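Local coordinates for protein GlcNAc-alpha-1,4-Gal-releasing endo-beta-galactosidase (Clostridium perfringens, PDB 1UPS) that is an endo-beta-galactosidase that probably hydrolyses O-glycosidic bonds to release GlcNAc-alpha-1,4-Gal, as a member of glycoside hydrolase family 16, and binds calcium, at residues 76-82 / 94-98; 48-53 / 248-253; 302-306 / 321-327; 295-299 / 393-397; 348-352 / 383-387. One frame throughout, in Å; residues are numbered along the deposited sequence.

Contact 1: 76-82 / 94-98; sequences EYITEDQ and RSSAI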
# COMPACT_ATOMS: atom_id res chain seq x y z
N GLU A 76 -4.98 -20.74 6.69
CA GLU A 76 -4.20 -21.37 5.62
C GLU A 76 -2.93 -21.92 6.24
O GLU A 76 -2.32 -21.25 7.05
CB GLU A 76 -3.80 -20.31 4.59
CG GLU A 76 -5.01 -19.74 3.87
CD GLU A 76 -4.62 -18.74 2.78
OE1 GLU A 76 -5.29 -18.72 1.72
OE2 GLU A 76 -3.66 -17.98 3.01
N TYR A 77 -2.53 -23.13 5.85
CA TYR A 77 -1.33 -23.73 6.42
C TYR A 77 -0.56 -24.57 5.42
O TYR A 77 -1.13 -25.07 4.44
CB TYR A 77 -1.65 -24.55 7.69
CG TYR A 77 -2.56 -25.76 7.53
CD1 TYR A 77 -3.94 -25.66 7.74
CD2 TYR A 77 -2.03 -27.02 7.21
CE1 TYR A 77 -4.78 -26.82 7.63
CE2 TYR A 77 -2.85 -28.15 7.09
CZ TYR A 77 -4.22 -28.05 7.31
OH TYR A 77 -5.01 -29.18 7.18
N ILE A 78 0.74 -24.68 5.67
CA ILE A 78 1.61 -25.56 4.92
C ILE A 78 2.12 -26.63 5.88
O ILE A 78 2.70 -26.30 6.92
CB ILE A 78 2.83 -24.80 4.37
CG1 ILE A 78 2.36 -23.58 3.54
CG2 ILE A 78 3.73 -25.76 3.53
CD1 ILE A 78 3.54 -22.61 3.14
N THR A 79 1.93 -27.90 5.54
CA THR A 79 2.48 -28.97 6.37
C THR A 79 3.92 -29.28 6.03
O THR A 79 4.40 -28.96 4.92
CB THR A 79 1.67 -30.26 6.25
OG1 THR A 79 1.66 -30.68 4.87
CG2 THR A 79 0.19 -30.02 6.60
N GLU A 80 4.60 -29.95 6.97
CA GLU A 80 6.00 -30.33 6.79
C GLU A 80 6.20 -31.23 5.57
O GLU A 80 7.26 -31.18 4.94
CB GLU A 80 6.52 -31.02 8.05
CG GLU A 80 8.04 -31.21 8.06
CD GLU A 80 8.58 -31.76 9.38
OE1 GLU A 80 7.86 -31.75 10.42
OE2 GLU A 80 9.75 -32.21 9.37
N ASP A 81 5.19 -32.04 5.25
CA ASP A 81 5.27 -32.95 4.11
C ASP A 81 4.54 -32.45 2.85
O ASP A 81 4.36 -33.20 1.87
CB ASP A 81 4.82 -34.38 4.50
CG ASP A 81 3.39 -34.43 5.05
OD1 ASP A 81 2.74 -33.37 5.26
OD2 ASP A 81 2.84 -35.52 5.32
N GLN A 82 4.13 -31.18 2.86
CA GLN A 82 3.46 -30.60 1.69
C GLN A 82 4.41 -30.56 0.49
O GLN A 82 5.61 -30.30 0.66
CB GLN A 82 2.93 -29.19 2.04
CG GLN A 82 2.09 -28.55 0.95
CD GLN A 82 1.24 -27.42 1.48
OE1 GLN A 82 0.72 -27.51 2.61
NE2 GLN A 82 1.07 -26.37 0.68
N ARG A 94 6.78 -23.83 -1.68
CA ARG A 94 5.51 -24.37 -1.22
C ARG A 94 4.59 -23.22 -0.88
O ARG A 94 5.05 -22.20 -0.37
CB ARG A 94 5.74 -25.27 -0.03
CG ARG A 94 6.58 -26.50 -0.50
CD ARG A 94 6.79 -27.50 0.54
NE ARG A 94 7.93 -27.21 1.41
CZ ARG A 94 8.24 -27.99 2.43
NH1 ARG A 94 9.28 -27.74 3.20
NH2 ARG A 94 7.47 -29.06 2.67
N SER A 95 3.30 -23.37 -1.18
CA SER A 95 2.34 -22.31 -0.87
C SER A 95 0.95 -22.90 -0.73
O SER A 95 0.61 -23.83 -1.47
CB SER A 95 2.34 -21.20 -1.95
OG SER A 95 1.38 -20.16 -1.66
N SER A 96 0.17 -22.37 0.21
CA SER A 96 -1.25 -22.67 0.30
C SER A 96 -2.01 -21.38 -0.00
O SER A 96 -1.91 -20.40 0.76
CB SER A 96 -1.63 -23.18 1.69
OG SER A 96 -1.26 -24.55 1.85
N ALA A 97 -2.79 -21.39 -1.07
CA ALA A 97 -3.45 -20.15 -1.55
C ALA A 97 -4.95 -20.30 -1.82
O ALA A 97 -5.41 -21.37 -2.26
CB ALA A 97 -2.75 -19.65 -2.84
N ILE A 98 -5.69 -19.21 -1.61
CA ILE A 98 -7.01 -19.09 -2.22
C ILE A 98 -7.00 -17.87 -3.14
O ILE A 98 -6.23 -16.92 -2.92
CB ILE A 98 -8.17 -19.03 -1.18
CG1 ILE A 98 -8.09 -17.77 -0.29
CG2 ILE A 98 -8.16 -20.31 -0.33
CD1 ILE A 98 -9.36 -17.50 0.54
O HOH W 1 9.82 -29.89 5.14
O HOH W 2 2.49 -26.19 -1.99
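Strands 76-78 and 94-98 run antiparallel, with an angle of 162° between their directions. Their short axes come no closer than 6.3 Å, and the CA atoms of I78 and S96 are 6.2 Å apart. The strands are not paired with each other in a sheet; side chains bridge them. After I78 the chain makes a type I beta turn from T79 to Q82, closed by Q82 N to T79 O at 3.0 Å. R94 binds the carbonyls of this turn. Its NH2 donates to E80 O at 3.1 Å and to Q82 O at 3.0 Å. A water joins E80 O to R94 NH1, which also forms a salt bridge with D255. S96 OG donates to Y77 O at 2.6 Å and accepts from Q82 NE2 at 3.2 Å. The Q82 side chain also folds back on its own turn, as T79 N donates to Q82 OE1 at 3.2 Å; OE1 also bonds with N66 ND2, its strongest polar partner. I78 adds apolar packing, with CG2 4.1 Å from R94 CB. E76 extends toward I98, while its OE2 bonds to W269. The two strands belong to different sheets of the family 16 beta-sandwich. Strand 73-78 pairs with strands 66-70 and 267-279, and strand 94-99 is an outermost strand that pairs with 246-254.

Contact 2: 48-53 / 248-253; sequences WTDYYL and TILNIY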
# COMPACT_ATOMS: atom_id res chain seq x y z
N TRP A 48 -14.31 -17.95 -3.79
CA TRP A 48 -12.90 -18.37 -3.82
C TRP A 48 -12.69 -19.71 -4.53
O TRP A 48 -13.54 -20.61 -4.45
CB TRP A 48 -12.35 -18.53 -2.39
CG TRP A 48 -12.51 -17.31 -1.55
CD1 TRP A 48 -13.48 -17.09 -0.60
CD2 TRP A 48 -11.71 -16.13 -1.58
NE1 TRP A 48 -13.31 -15.85 -0.03
CE2 TRP A 48 -12.25 -15.23 -0.63
CE3 TRP A 48 -10.58 -15.74 -2.33
CZ2 TRP A 48 -11.69 -13.96 -0.39
CZ3 TRP A 48 -10.02 -14.47 -2.10
CH2 TRP A 48 -10.59 -13.59 -1.14
N THR A 49 -11.53 -19.83 -5.16
CA THR A 49 -10.98 -21.13 -5.48
C THR A 49 -9.77 -21.44 -4.58
O THR A 49 -9.07 -20.52 -4.14
CB THR A 49 -10.65 -21.25 -6.99
OG1 THR A 49 -10.26 -22.60 -7.28
CG2 THR A 49 -9.44 -20.37 -7.42
N ASP A 50 -9.56 -22.72 -4.26
CA ASP A 50 -8.47 -23.11 -3.37
C ASP A 50 -7.28 -23.71 -4.13
O ASP A 50 -6.63 -24.66 -3.68
CB ASP A 50 -8.96 -23.99 -2.21
CG ASP A 50 -9.74 -25.21 -2.67
OD1 ASP A 50 -10.18 -25.99 -1.78
OD2 ASP A 50 -10.00 -25.45 -3.87
N TYR A 51 -6.98 -23.12 -5.27
CA TYR A 51 -5.79 -23.47 -6.03
C TYR A 51 -4.99 -22.21 -6.32
O TYR A 51 -5.57 -21.14 -6.60
CB TYR A 51 -6.19 -24.11 -7.36
CG TYR A 51 -6.80 -25.48 -7.24
CD1 TYR A 51 -8.16 -25.64 -6.95
CD2 TYR A 51 -6.03 -26.63 -7.46
CE1 TYR A 51 -8.73 -26.91 -6.83
CE2 TYR A 51 -6.59 -27.91 -7.36
CZ TYR A 51 -7.94 -28.04 -7.05
OH TYR A 51 -8.51 -29.29 -6.97
N TYR A 52 -3.66 -22.35 -6.31
CA TYR A 52 -2.76 -21.24 -6.54
C TYR A 52 -2.42 -21.19 -8.04
O TYR A 52 -1.82 -22.13 -8.56
CB TYR A 52 -1.50 -21.42 -5.66
CG TYR A 52 -0.47 -20.30 -5.76
CD1 TYR A 52 -0.85 -18.99 -6.05
CD2 TYR A 52 0.89 -20.57 -5.55
CE1 TYR A 52 0.12 -17.95 -6.15
CE2 TYR A 52 1.86 -19.55 -5.64
CZ TYR A 52 1.46 -18.25 -5.94
OH TYR A 52 2.43 -17.27 -6.05
N LEU A 53 -2.82 -20.13 -8.74
CA LEU A 53 -2.48 -19.94 -10.18
C LEU A 53 -2.38 -21.25 -10.99
O LEU A 53 -1.35 -21.52 -11.62
CB LEU A 53 -1.20 -19.11 -10.34
CG LEU A 53 -1.21 -17.74 -9.65
CD1 LEU A 53 0.20 -17.12 -9.62
CD2 LEU A 53 -2.21 -16.78 -10.33
N THR A 248 -8.01 -11.04 -6.25
CA THR A 248 -7.36 -11.12 -4.94
C THR A 248 -6.79 -12.50 -4.68
O THR A 248 -7.44 -13.50 -4.98
CB THR A 248 -8.41 -10.79 -3.83
OG1 THR A 248 -8.82 -9.41 -3.98
CG2 THR A 248 -7.78 -10.85 -2.41
N ILE A 249 -5.60 -12.53 -4.09
CA ILE A 249 -4.99 -13.78 -3.63
C ILE A 249 -4.66 -13.64 -2.15
O ILE A 249 -4.12 -12.61 -1.73
CB ILE A 249 -3.68 -14.09 -4.44
CG1 ILE A 249 -3.98 -14.11 -5.96
CG2 ILE A 249 -3.01 -15.39 -3.90
CD1 ILE A 249 -2.75 -14.34 -6.85
N LEU A 250 -4.97 -14.67 -1.37
CA LEU A 250 -4.56 -14.73 0.02
C LEU A 250 -3.79 -16.04 0.18
O LEU A 250 -4.33 -17.12 -0.08
CB LEU A 250 -5.79 -14.73 0.96
CG LEU A 250 -6.45 -13.38 1.17
CD1 LEU A 250 -7.92 -13.56 1.69
CD2 LEU A 250 -5.63 -12.52 2.12
N ASN A 251 -2.53 -15.95 0.60
CA ASN A 251 -1.69 -17.15 0.64
C ASN A 251 -0.53 -17.07 1.62
O ASN A 251 -0.29 -16.03 2.26
CB ASN A 251 -1.29 -17.63 -0.80
CG ASN A 251 -0.33 -16.71 -1.54
OD1 ASN A 251 -0.21 -15.53 -1.24
ND2 ASN A 251 0.36 -17.28 -2.55
N ILE A 252 0.15 -18.20 1.78
CA ILE A 252 1.28 -18.30 2.68
C ILE A 252 2.34 -19.16 1.99
O ILE A 252 2.00 -20.03 1.21
CB ILE A 252 0.83 -18.88 4.05
CG1 ILE A 252 2.00 -18.88 5.05
CG2 ILE A 252 0.15 -20.28 3.88
CD1 ILE A 252 1.55 -19.06 6.54
N TYR A 253 3.61 -18.87 2.25
CA TYR A 253 4.71 -19.49 1.53
C TYR A 253 5.79 -19.95 2.49
O TYR A 253 5.98 -19.36 3.57
CB TYR A 253 5.43 -18.45 0.69
CG TYR A 253 4.70 -17.82 -0.44
CD1 TYR A 253 3.83 -16.75 -0.21
CD2 TYR A 253 4.91 -18.26 -1.76
CE1 TYR A 253 3.18 -16.12 -1.30
CE2 TYR A 253 4.26 -17.63 -2.84
CZ TYR A 253 3.40 -16.56 -2.59
OH TYR A 253 2.75 -15.92 -3.64
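One hydrogen bond joins the loop 48-53 to strand 248-253. Y253 OH donates to Y52 OH at 2.8 Å. The same Y253 OH accepts from N251 ND2 at 3.0 Å, so the two tyrosines and the asparagine form a short polar chain. N251 ND2 also lies over one face of the Y52 ring, 3.7 Å from CE1, while N251 OD1 bonds to W149. The tyrosine rings are nearly perpendicular, at 87°, with centroids 6.0 Å apart. Apolar contacts supply the rest. W48 CH2 is 3.9 Å from L250 CD1, and L53 CD2 is 4.3 Å from I249 CD1. The edge of the W48 indole approaches T248 O, with CZ3 at 4.0 Å, and its NE1 bonds to D36. All the touching residues are buried. The loop links strands 30-36 and 66-70 of one sheet of the sandwich. Strand 246-254 lies between 94-99 and 145-152 in the other, and the loop side chains also pack on 94-99.

Contact 3: 302-306 / 321-327; sequences FLYIE and NEKNAKW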
# COMPACT_ATOMS: atom_id res chain seq x y z
N PHE A 302 0.70 28.08 10.18
CA PHE A 302 0.46 27.72 8.78
C PHE A 302 1.54 28.27 7.85
O PHE A 302 2.04 29.37 8.05
CB PHE A 302 -0.92 28.26 8.36
CG PHE A 302 -2.07 27.51 8.98
CD1 PHE A 302 -2.57 27.87 10.25
CD2 PHE A 302 -2.67 26.45 8.30
CE1 PHE A 302 -3.66 27.18 10.82
CE2 PHE A 302 -3.75 25.74 8.86
CZ PHE A 302 -4.24 26.10 10.12
N LEU A 303 1.86 27.52 6.79
CA LEU A 303 2.81 27.97 5.77
C LEU A 303 2.21 28.97 4.80
O LEU A 303 1.11 28.76 4.29
CB LEU A 303 3.33 26.78 4.95
CG LEU A 303 4.01 25.69 5.75
CD1 LEU A 303 4.62 24.65 4.79
CD2 LEU A 303 5.06 26.30 6.68
N TYR A 304 2.95 30.03 4.52
CA TYR A 304 2.58 30.99 3.50
C TYR A 304 3.80 31.68 2.90
O TYR A 304 4.88 31.64 3.48
CB TYR A 304 1.57 32.03 4.05
CG TYR A 304 2.16 33.00 5.07
CD1 TYR A 304 2.56 34.28 4.68
CD2 TYR A 304 2.27 32.66 6.42
CE1 TYR A 304 3.08 35.19 5.61
CE2 TYR A 304 2.78 33.57 7.36
CZ TYR A 304 3.18 34.82 6.94
OH TYR A 304 3.70 35.73 7.85
N ILE A 305 3.61 32.29 1.73
CA ILE A 305 4.68 33.06 1.09
C ILE A 305 4.31 34.53 1.12
O ILE A 305 3.24 34.92 0.63
CB ILE A 305 4.91 32.59 -0.36
CG1 ILE A 305 5.51 31.18 -0.37
CG2 ILE A 305 5.86 33.55 -1.10
CD1 ILE A 305 5.71 30.62 -1.78
N GLU A 306 5.20 35.31 1.72
CA GLU A 306 5.08 36.76 1.84
C GLU A 306 5.74 37.42 0.63
O GLU A 306 6.75 36.93 0.13
CB GLU A 306 5.79 37.19 3.13
CG GLU A 306 5.49 38.59 3.63
CD GLU A 306 6.23 38.94 4.91
OE1 GLU A 306 5.71 39.76 5.70
OE2 GLU A 306 7.35 38.42 5.12
N ASN A 321 -2.99 37.12 4.90
CA ASN A 321 -2.15 36.06 4.32
C ASN A 321 -2.91 34.86 3.74
O ASN A 321 -2.32 33.96 3.17
CB ASN A 321 -1.07 35.62 5.33
CG ASN A 321 -1.63 34.76 6.48
OD1 ASN A 321 -2.79 34.30 6.45
ND2 ASN A 321 -0.80 34.54 7.49
N GLU A 322 -4.24 34.87 3.87
CA GLU A 322 -5.03 33.68 3.57
C GLU A 322 -4.81 33.16 2.14
O GLU A 322 -4.65 31.95 1.91
CB GLU A 322 -6.52 33.98 3.81
CG GLU A 322 -7.39 32.74 3.77
CD GLU A 322 -8.88 33.05 3.73
OE1 GLU A 322 -9.28 34.21 3.99
OE2 GLU A 322 -9.65 32.12 3.44
N LYS A 323 -4.80 34.08 1.17
CA LYS A 323 -4.61 33.71 -0.23
C LYS A 323 -3.23 33.07 -0.45
O LYS A 323 -3.10 32.10 -1.22
CB LYS A 323 -4.77 34.94 -1.14
N ASN A 324 -2.23 33.61 0.23
CA ASN A 324 -0.84 33.16 0.13
C ASN A 324 -0.54 31.89 0.92
O ASN A 324 0.57 31.38 0.85
CB ASN A 324 0.10 34.25 0.65
CG ASN A 324 -0.13 35.58 -0.01
OD1 ASN A 324 0.11 35.74 -1.21
ND2 ASN A 324 -0.60 36.55 0.77
N ALA A 325 -1.52 31.41 1.68
CA ALA A 325 -1.39 30.22 2.55
C ALA A 325 -2.00 28.98 1.92
O ALA A 325 -2.09 27.94 2.57
CB ALA A 325 -2.05 30.49 3.92
N LYS A 326 -2.40 29.08 0.65
CA LYS A 326 -3.05 27.96 -0.04
C LYS A 326 -2.08 27.29 -1.01
O LYS A 326 -1.36 27.98 -1.75
CB LYS A 326 -4.31 28.43 -0.77
CG LYS A 326 -5.42 28.90 0.19
CD LYS A 326 -6.69 29.23 -0.58
CE LYS A 326 -7.77 29.84 0.33
NZ LYS A 326 -8.92 30.30 -0.51
N TRP A 327 -2.07 25.96 -0.97
CA TRP A 327 -1.08 25.13 -1.69
C TRP A 327 -1.74 24.04 -2.54
O TRP A 327 -2.82 23.58 -2.23
CB TRP A 327 -0.11 24.46 -0.69
CG TRP A 327 0.57 25.46 0.19
CD1 TRP A 327 0.06 26.03 1.32
CD2 TRP A 327 1.86 26.05 -0.00
NE1 TRP A 327 0.95 26.92 1.85
CE2 TRP A 327 2.07 26.96 1.06
CE3 TRP A 327 2.88 25.89 -0.96
CZ2 TRP A 327 3.25 27.71 1.19
CZ3 TRP A 327 4.05 26.64 -0.84
CH2 TRP A 327 4.23 27.53 0.25
O HOH W 3 -1.02 26.99 4.95
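Two hydrogen bonds hold strand 302-304 and its exit to the 321-327 loop. W327 NE1 donates to L303 O at 3.1 Å, and I305 N donates to N324 O at 3.3 Å. Both segments lie in the C-terminal domain, whose repeated short hairpins are consistent with a ricin-type beta-trefoil. L303 O also receives a water hydrogen bond, and the same water donates to A325 O, both at 2.8 Å. The backbones run close, with CA atoms of Y304 and A325 only 4.2 Å apart, which allows weaker CA-H...O contacts: A325 CA lies 3.4 Å from L303 O, and Y304 CA lies 3.3 Å from N324 O. W327 packs against L303 and I305. Its CZ2 meets L303 CB and its CH2 meets I305 CG1, each at 3.9 Å, and I294 of strand 291-296 also touches the indole. Y304 CB packs on A325 CB at 3.9 Å. N321 lies over the Y304 ring in a CH-pi contact, with N321 CB 4.2 Å from the ring centroid.

Contact 4: 295-299 / 393-397; sequences RNRQT and TESYE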
# COMPACT_ATOMS: atom_id res chain seq x y z
N ARG A 295 -0.25 22.96 8.09
CA ARG A 295 -0.08 23.38 9.48
C ARG A 295 0.99 22.54 10.19
O ARG A 295 1.01 21.31 10.05
CB ARG A 295 -1.41 23.22 10.20
CG ARG A 295 -1.44 23.82 11.62
CD ARG A 295 -2.76 23.57 12.37
NE ARG A 295 -2.99 24.66 13.33
CZ ARG A 295 -3.96 24.71 14.25
NH1 ARG A 295 -4.85 23.73 14.36
NH2 ARG A 295 -4.02 25.75 15.06
N ASN A 296 1.84 23.22 10.96
CA ASN A 296 2.86 22.56 11.77
C ASN A 296 2.28 21.91 13.03
O ASN A 296 1.46 22.52 13.73
CB ASN A 296 3.95 23.56 12.18
CG ASN A 296 5.17 22.88 12.79
OD1 ASN A 296 5.30 22.77 14.02
ND2 ASN A 296 6.04 22.38 11.93
N ARG A 297 2.69 20.68 13.32
CA ARG A 297 2.15 20.01 14.51
C ARG A 297 2.56 20.67 15.83
O ARG A 297 1.74 20.84 16.75
CB ARG A 297 2.51 18.51 14.53
CG ARG A 297 1.88 17.78 15.73
CD ARG A 297 2.23 16.29 15.78
NE ARG A 297 1.46 15.59 16.81
CZ ARG A 297 1.53 14.28 17.06
NH1 ARG A 297 2.34 13.50 16.35
NH2 ARG A 297 0.76 13.76 18.03
N GLN A 298 3.83 21.03 15.93
CA GLN A 298 4.36 21.59 17.17
C GLN A 298 3.85 23.00 17.44
O GLN A 298 3.40 23.30 18.56
CB GLN A 298 5.91 21.54 17.18
CG GLN A 298 6.57 22.24 18.40
CD GLN A 298 6.46 21.49 19.70
OE1 GLN A 298 5.68 20.54 19.81
NE2 GLN A 298 7.24 21.91 20.71
N THR A 299 3.88 23.86 16.42
CA THR A 299 3.58 25.28 16.63
C THR A 299 2.14 25.66 16.31
O THR A 299 1.70 26.74 16.72
CB THR A 299 4.47 26.20 15.78
OG1 THR A 299 4.18 25.99 14.39
CG2 THR A 299 5.98 25.87 15.97
N THR A 393 10.63 23.04 11.30
CA THR A 393 10.90 24.35 11.93
C THR A 393 11.53 24.18 13.31
O THR A 393 11.13 24.84 14.27
CB THR A 393 9.63 25.28 12.02
OG1 THR A 393 8.63 24.68 12.86
CG2 THR A 393 8.94 25.44 10.66
N GLU A 394 12.53 23.31 13.41
CA GLU A 394 13.11 22.97 14.71
C GLU A 394 13.90 24.12 15.37
O GLU A 394 14.15 24.08 16.58
CB GLU A 394 13.97 21.69 14.62
CG GLU A 394 14.57 21.16 15.94
CD GLU A 394 13.56 20.88 17.06
OE1 GLU A 394 13.98 20.84 18.25
OE2 GLU A 394 12.35 20.68 16.78
N SER A 395 14.28 25.14 14.59
CA SER A 395 14.90 26.35 15.15
C SER A 395 13.87 27.43 15.48
O SER A 395 14.20 28.43 16.13
CB SER A 395 15.98 26.90 14.21
OG SER A 395 16.97 25.91 13.97
N TYR A 396 12.62 27.22 15.05
CA TYR A 396 11.52 28.17 15.31
C TYR A 396 11.89 29.61 14.97
O TYR A 396 11.72 30.53 15.80
CB TYR A 396 11.09 28.13 16.78
CG TYR A 396 10.73 26.78 17.37
CD1 TYR A 396 11.71 25.94 17.92
CD2 TYR A 396 9.40 26.36 17.42
CE1 TYR A 396 11.37 24.73 18.50
CE2 TYR A 396 9.05 25.14 17.99
CZ TYR A 396 10.04 24.33 18.54
OH TYR A 396 9.70 23.14 19.13
N GLU A 397 12.38 29.81 13.75
CA GLU A 397 12.87 31.12 13.31
C GLU A 397 11.82 31.94 12.56
O GLU A 397 12.13 33.03 12.05
CB GLU A 397 14.11 30.96 12.43
CG GLU A 397 15.32 30.40 13.18
CD GLU A 397 16.55 30.24 12.30
OE1 GLU A 397 16.42 30.31 11.05
OE2 GLU A 397 17.65 30.03 12.85
O HOH W 4 6.20 26.12 12.58
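A water takes the middle of this contact. It hydrogen-bonds to T299 OG1 at 2.7 Å and to T393 OG1 at 2.8 Å, bridging two side-chain hydroxyls across backbones whose nearest CA atoms, N296 and T393, are 8.2 Å apart. T299 OG1 also bonds with K301 N. Direct contact is small, with 183 Å² buried in all. Q298 NE2 donates a weak hydrogen bond to Y396 OH at 3.2 Å. The Y396 ring offers its edge to the other segment, and T299 CG2 lies 3.7 Å from its CD2. Each segment has its own local motif. N296 ends strand 291-296 and forms an Asx motif, with its OD1 accepting from T299 N at 3.0 Å. Residues 393-396 form a type I beta turn closed by Y396 N to T393 O at 2.9 Å. Y396 has positive phi (49°), and its side chain reaches back toward 298-299. The contact joins the first strand of the C-terminal domain, probably a beta-trefoil, to a loop late in it, between strands 390-392 and 401-403. Strand 291-296 pairs with strand 414-419, whose W414 touches N296 and T393. N296 ND2 bonds to T411 O in the loop before that strand, and Y314 of strand 313-315 packs on T393 and Y396.

Contact 5: 348-352 / 383-387; sequences NIENQ and NRWKP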
# COMPACT_ATOMS: atom_id res chain seq x y z
N ASN A 348 11.53 24.07 -2.98
CA ASN A 348 12.73 23.35 -3.41
C ASN A 348 13.93 23.72 -2.57
O ASN A 348 13.87 24.66 -1.79
CB ASN A 348 13.01 23.62 -4.89
CG ASN A 348 13.52 25.02 -5.14
OD1 ASN A 348 14.73 25.24 -5.21
ND2 ASN A 348 12.59 25.98 -5.26
N ILE A 349 15.02 22.95 -2.74
CA ILE A 349 16.27 23.20 -2.00
C ILE A 349 17.51 23.26 -2.91
O ILE A 349 18.62 22.92 -2.48
CB ILE A 349 16.47 22.19 -0.82
CG1 ILE A 349 16.72 20.76 -1.33
CG2 ILE A 349 15.27 22.25 0.16
CD1 ILE A 349 17.18 19.77 -0.23
N GLU A 350 17.32 23.73 -4.13
CA GLU A 350 18.40 23.73 -5.14
C GLU A 350 19.72 24.36 -4.67
O GLU A 350 20.80 23.82 -4.95
CB GLU A 350 17.93 24.39 -6.45
CG GLU A 350 18.89 24.18 -7.63
CD GLU A 350 18.86 22.77 -8.21
OE1 GLU A 350 19.69 22.48 -9.11
OE2 GLU A 350 18.02 21.94 -7.79
N ASN A 351 19.63 25.49 -3.98
CA ASN A 351 20.84 26.20 -3.55
C ASN A 351 21.39 25.76 -2.19
O ASN A 351 22.44 26.27 -1.75
CB ASN A 351 20.63 27.73 -3.61
CG ASN A 351 20.53 28.25 -5.03
OD1 ASN A 351 21.50 28.18 -5.80
ND2 ASN A 351 19.37 28.80 -5.39
N GLN A 352 20.70 24.82 -1.54
CA GLN A 352 21.14 24.20 -0.29
C GLN A 352 21.58 25.24 0.75
O GLN A 352 22.74 25.25 1.21
CB GLN A 352 22.26 23.18 -0.54
CG GLN A 352 21.85 21.99 -1.41
CD GLN A 352 22.97 20.96 -1.52
OE1 GLN A 352 23.12 20.12 -0.64
NE2 GLN A 352 23.76 21.04 -2.59
N ASN A 383 13.15 15.07 1.14
CA ASN A 383 13.58 15.49 -0.20
C ASN A 383 14.06 14.31 -1.05
O ASN A 383 14.64 13.37 -0.52
CB ASN A 383 14.67 16.55 -0.08
CG ASN A 383 14.91 17.26 -1.38
OD1 ASN A 383 15.90 17.00 -2.07
ND2 ASN A 383 13.99 18.16 -1.75
N ARG A 384 13.81 14.36 -2.37
CA ARG A 384 14.29 13.29 -3.25
C ARG A 384 15.80 13.44 -3.53
O ARG A 384 16.56 12.46 -3.44
CB ARG A 384 13.53 13.29 -4.58
CG ARG A 384 13.88 12.08 -5.47
CD ARG A 384 13.37 12.20 -6.87
NE ARG A 384 13.64 10.98 -7.64
CZ ARG A 384 13.07 10.69 -8.81
NH1 ARG A 384 12.22 11.54 -9.38
NH2 ARG A 384 13.38 9.55 -9.43
N TRP A 385 16.22 14.65 -3.87
CA TRP A 385 17.62 14.93 -4.20
C TRP A 385 18.52 14.65 -2.99
O TRP A 385 19.59 14.03 -3.13
CB TRP A 385 17.76 16.39 -4.62
CG TRP A 385 19.12 16.79 -5.17
CD1 TRP A 385 19.96 16.02 -5.96
CD2 TRP A 385 19.76 18.04 -4.99
NE1 TRP A 385 21.09 16.75 -6.26
CE2 TRP A 385 21.00 17.99 -5.68
CE3 TRP A 385 19.43 19.22 -4.30
CZ2 TRP A 385 21.89 19.06 -5.70
CZ3 TRP A 385 20.31 20.29 -4.34
CH2 TRP A 385 21.53 20.20 -5.03
N LYS A 386 18.06 15.08 -1.82
CA LYS A 386 18.80 14.88 -0.57
C LYS A 386 17.95 14.14 0.45
O LYS A 386 17.35 14.77 1.34
CB LYS A 386 19.27 16.24 -0.00
CG LYS A 386 20.14 17.10 -0.94
CD LYS A 386 21.53 16.49 -1.19
CE LYS A 386 22.24 17.23 -2.33
NZ LYS A 386 23.48 16.53 -2.77
N PRO A 387 17.89 12.82 0.33
CA PRO A 387 16.93 12.01 1.09
C PRO A 387 17.12 11.94 2.61
O PRO A 387 16.29 11.31 3.28
CB PRO A 387 17.05 10.62 0.43
CG PRO A 387 18.41 10.59 -0.11
CD PRO A 387 18.72 11.99 -0.57
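W385, chi1 t with chi2 at 36°, turns its indole toward the turn 349-352. An Asx turn at N348 and an Asx motif at N383 shape the two segments, which lie within the probable beta-trefoil domain. N383, chi1 t, accepts from K386 N at its OD1 at 2.9 Å. N348, chi1 p, accepts from E350 N at its OD1 at 3.2 Å. The type I beta turn 349-352 is closed by Q352 N to I349 O at 3.0 Å. I349, chi1 p, brings CD1 to both N383 and K386, 3.6 Å from N383 OD1 and 4.0 Å from K386 CG. The indole edge meets the turn's backbone, with CZ3 3.6 Å from I349 O. E350 points its CA-CB bond away, but chi2 p brings its end back; OE2 bonds to S367 of the loop that also touches W385. K386 bends at chi1 m and chi2 m, then extends toward Q352. Q352 has positive phi (49°), and its amide reaches both W385 and K386: NE2 is 3.4 Å from W385 CH2, and OE1 is 3.5 Å from K386 CE.

In the fold
From the N terminus, 48-53 opens contact 2, which closes only at 248-253. Contact 1 is nested inside that long loop. The two touch where strands 94-99 and 246-254 are neighbours, I98 N lying 2.9 Å from L250 O, and together they tie both sheets of the family 16 beta-sandwich. The chain then passes to the C-terminal domain. There contact 4 joins 295-299 to 393-397, and contacts 3 and 5 follow in series within its loop. Contact 3 touches contact 4 through F302 and R295; contact 5 stands apart from both. The two groups lie on opposite sides of the chain's centre, with contacts 1 and 3 about 57 Å apart between centres.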